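Local coordinates for protein gene product PA4716 (Pseudomonas aeruginosa, PDB 1U0K) that is of unknown function but belongs to the PhzF family and may be an isomerase, possibly an epimerase, at residues Ala75-Ala84 with Gly117-Gly125. Numbering follows the deposited sequence.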
loop_
_atom_site.group_PDB
_atom_site.type_symbol
_atom_site.label_atom_id
_atom_site.label_comp_id
_atom_site.label_asym_id
_atom_site.label_seq_id
_atom_site.Cartn_x
_atom_site.Cartn_y
_atom_site.Cartn_z
ATOM N N ALA A 75 10.094 -4.978 18.402
ATOM C CA ALA A 75 9.848 -3.605 18.832
ATOM C C ALA A 75 9.914 -2.641 17.643
ATOM O O ALA A 75 10.889 -2.668 16.892
ATOM C CB ALA A 75 10.864 -3.202 19.907
ATOM N N GLY A 76 8.867 -1.830 17.462
ATOM C CA GLY A 76 8.791 -0.860 16.362
ATOM C C GLY A 76 7.784 0.252 16.636
ATOM O O GLY A 76 7.078 0.194 17.647
ATOM N N HIS A 77 7.684 1.235 15.730
ATOM C CA HIS A 77 6.736 2.359 15.859
ATOM C C HIS A 77 5.205 2.034 15.836
ATOM O O HIS A 77 4.406 2.869 16.259
ATOM C CB HIS A 77 7.021 3.433 14.813
ATOM C CG HIS A 77 6.640 3.011 13.439
ATOM N ND1 HIS A 77 7.399 2.128 12.702
ATOM C CD2 HIS A 77 5.538 3.270 12.702
ATOM C CE1 HIS A 77 6.788 1.881 11.559
ATOM N NE2 HIS A 77 5.656 2.558 11.536
ATOM N N PRO A 78 4.763 0.879 15.341
ATOM C CA PRO A 78 3.378 0.470 15.619
ATOM C C PRO A 78 3.070 0.459 17.114
ATOM O O PRO A 78 1.930 0.694 17.494
ATOM C CB PRO A 78 3.303 -0.932 15.022
ATOM C CG PRO A 78 4.254 -0.865 13.892
ATOM C CD PRO A 78 5.430 -0.103 14.462
ATOM N N LEU A 79 4.069 0.208 17.956
ATOM C CA LEU A 79 3.859 0.219 19.402
ATOM C C LEU A 79 3.562 1.632 19.922
ATOM O O LEU A 79 2.722 1.780 20.802
ATOM C CB LEU A 79 5.045 -0.405 20.158
ATOM C CG LEU A 79 5.424 -1.859 19.851
ATOM C CD1 LEU A 79 6.593 -2.293 20.746
ATOM C CD2 LEU A 79 4.304 -2.848 20.021
ATOM N N LEU A 80 4.211 2.649 19.362
ATOM C CA LEU A 80 3.924 4.038 19.706
ATOM C C LEU A 80 2.482 4.399 19.384
ATOM O O LEU A 80 1.800 5.035 20.189
ATOM C CB LEU A 80 4.844 4.988 18.949
ATOM C CG LEU A 80 6.324 4.856 19.279
ATOM C CD1 LEU A 80 7.090 5.899 18.474
ATOM C CD2 LEU A 80 6.592 4.980 20.777
ATOM N N GLY A 81 2.030 3.993 18.198
ATOM C CA GLY A 81 0.648 4.230 17.781
ATOM C C GLY A 81 -0.343 3.525 18.683
ATOM O O GLY A 81 -1.344 4.113 19.090
ATOM N N ALA A 82 -0.069 2.268 19.015
ATOM C CA ALA A 82 -0.909 1.542 19.950
ATOM C C ALA A 82 -1.016 2.252 21.307
ATOM O O ALA A 82 -2.106 2.386 21.861
ATOM C CB ALA A 82 -0.407 0.119 20.124
ATOM N N ALA A 83 0.104 2.731 21.838
ATOM C CA ALA A 83 0.119 3.448 23.117
ATOM C C ALA A 83 -0.786 4.678 23.073
ATOM O O ALA A 83 -1.544 4.932 24.004
ATOM C CB ALA A 83 1.548 3.827 23.513
ATOM N N ALA A 84 -0.700 5.436 21.992
ATOM C CA ALA A 84 -1.505 6.634 21.831
ATOM C C ALA A 84 -2.995 6.299 21.790
ATOM O O ALA A 84 -3.812 6.979 22.420
ATOM C CB ALA A 84 -1.096 7.376 20.575
ATOM N N GLY A 117 -3.115 15.585 19.477
ATOM C CA GLY A 117 -2.884 14.160 19.613
ATOM C C GLY A 117 -2.119 13.780 20.860
ATOM O O GLY A 117 -2.497 14.152 21.976
ATOM N N PHE A 118 -1.059 13.008 20.657
ATOM C CA PHE A 118 -0.297 12.389 21.732
ATOM C C PHE A 118 1.192 12.424 21.430
ATOM O O PHE A 118 1.608 12.631 20.296
ATOM C CB PHE A 118 -0.735 10.921 21.923
ATOM C CG PHE A 118 -2.188 10.772 22.275
ATOM C CD1 PHE A 118 -3.158 10.737 21.282
ATOM C CD2 PHE A 118 -2.593 10.718 23.601
ATOM C CE1 PHE A 118 -4.507 10.654 21.612
ATOM C CE2 PHE A 118 -3.929 10.621 23.934
ATOM C CZ PHE A 118 -4.891 10.585 22.935
ATOM N N TYR A 119 1.985 12.263 22.478
ATOM C CA TYR A 119 3.393 11.935 22.355
ATOM C C TYR A 119 3.579 10.603 23.050
ATOM O O TYR A 119 3.167 10.436 24.193
ATOM C CB TYR A 119 4.290 12.994 23.016
ATOM C CG TYR A 119 5.748 12.763 22.713
ATOM C CD1 TYR A 119 6.316 13.256 21.554
ATOM C CD2 TYR A 119 6.544 12.023 23.574
ATOM C CE1 TYR A 119 7.651 13.030 21.263
ATOM C CE2 TYR A 119 7.877 11.780 23.290
ATOM C CZ TYR A 119 8.423 12.286 22.134
ATOM O OH TYR A 119 9.748 12.042 21.867
ATOM N N ALA A 120 4.208 9.659 22.363
ATOM C CA ALA A 120 4.451 8.337 22.900
ATOM C C ALA A 120 5.929 7.982 22.814
ATOM O O ALA A 120 6.625 8.386 21.884
ATOM C CB ALA A 120 3.616 7.312 22.160
ATOM N N GLU A 121 6.395 7.212 23.790
ATOM C CA GLU A 121 7.783 6.786 23.856
ATOM C C GLU A 121 7.880 5.346 24.319
ATOM O O GLU A 121 7.069 4.882 25.112
ATOM C CB GLU A 121 8.517 7.691 24.838
ATOM C CG GLU A 121 9.998 7.442 24.995
ATOM C CD GLU A 121 10.564 8.355 26.061
ATOM O OE1 GLU A 121 10.708 9.564 25.788
ATOM O OE2 GLU A 121 10.826 7.874 27.184
HETATM N N MSE A 122 8.888 4.641 23.824
HETATM C CA MSE A 122 9.107 3.255 24.185
HETATM C C MSE A 122 10.556 3.031 24.596
HETATM O O MSE A 122 11.447 3.738 24.131
HETATM C CB MSE A 122 8.761 2.348 23.013
HETATM C CG MSE A 122 9.701 2.467 21.828
HETATM SE SE MSE A 122 8.945 1.643 20.245
HETATM C CE MSE A 122 9.342 -0.031 20.602
ATOM N N ASP A 123 10.761 2.049 25.471
ATOM C CA ASP A 123 12.085 1.577 25.864
ATOM C C ASP A 123 12.392 0.291 25.106
ATOM O O ASP A 123 11.791 -0.754 25.351
ATOM C CB ASP A 123 12.123 1.337 27.378
ATOM C CG ASP A 123 13.516 0.973 27.891
ATOM O OD1 ASP A 123 14.512 1.106 27.142
ATOM O OD2 ASP A 123 13.705 0.547 29.050
ATOM N N GLN A 124 13.317 0.384 24.152
ATOM C CA GLN A 124 13.694 -0.756 23.327
ATOM C C GLN A 124 14.779 -1.643 23.946
ATOM O O GLN A 124 15.148 -2.664 23.371
ATOM C CB GLN A 124 14.149 -0.273 21.951
ATOM C CG GLN A 124 13.061 0.495 21.202
ATOM C CD GLN A 124 13.326 0.601 19.713
ATOM O OE1 GLN A 124 14.431 0.334 19.248
ATOM N NE2 GLN A 124 12.314 0.992 18.965
ATOM N N GLY A 125 15.277 -1.260 25.117
ATOM C CA GLY A 125 16.349 -1.997 25.765
ATOM C C GLY A 125 17.674 -1.680 25.106
ATOM O O GLY A 125 17.772 -0.759 24.299
#
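Selenomethionine Met122 bends its chain (chi3 -81°) so that its methyl, CE, touches both Ala75 CB and Leu79 CD1, each at 3.6 Å; the Leu79 and Met122 side chains cross at about a right angle. The long, flexible side chain suits this place because it spans from the strand to the turn that leads into helix 78-90. Further along, Leu80, its CG beside the backbone N (chi1 -64°), brings its CD2 branch against the strand backbone, 3.6 Å from Ala120 O, and reaches Met122 CB as well. Here the backbones come closest, and the small methyl of Ala120 allows the approach, its CB 3.5 Å from Leu80 O. Separately, Ala84 CB meets Phe118 CB at 3.8 Å.

Backbone carbonyl oxygens also pack against side chains without hydrogen bonding to them. Ala84 O stands over the centre of one face of the flat Phe118 ring, 3.8 Å from CZ, while Gly76 O lies 3.5 Å from Met122 SE. That same oxygen accepts the backbone N-H of Leu79, tying down the turn; Gly76 suits it because Pro78 CD crowds the place a CB would take.

Phe118, Ala120 and Met122 alternate with Tyr119 and Glu121, whose side chains leave the opposite face; Glu121 forms a salt bridge with Arg110. The axes of residues 78-84 and 117-125 run at 130° to each other. Gly76 lies near Glu48, a predicted active-site residue. Without hydrogen bonds between the segments, close apolar fit, rather than directional bonding, fixes their relative position.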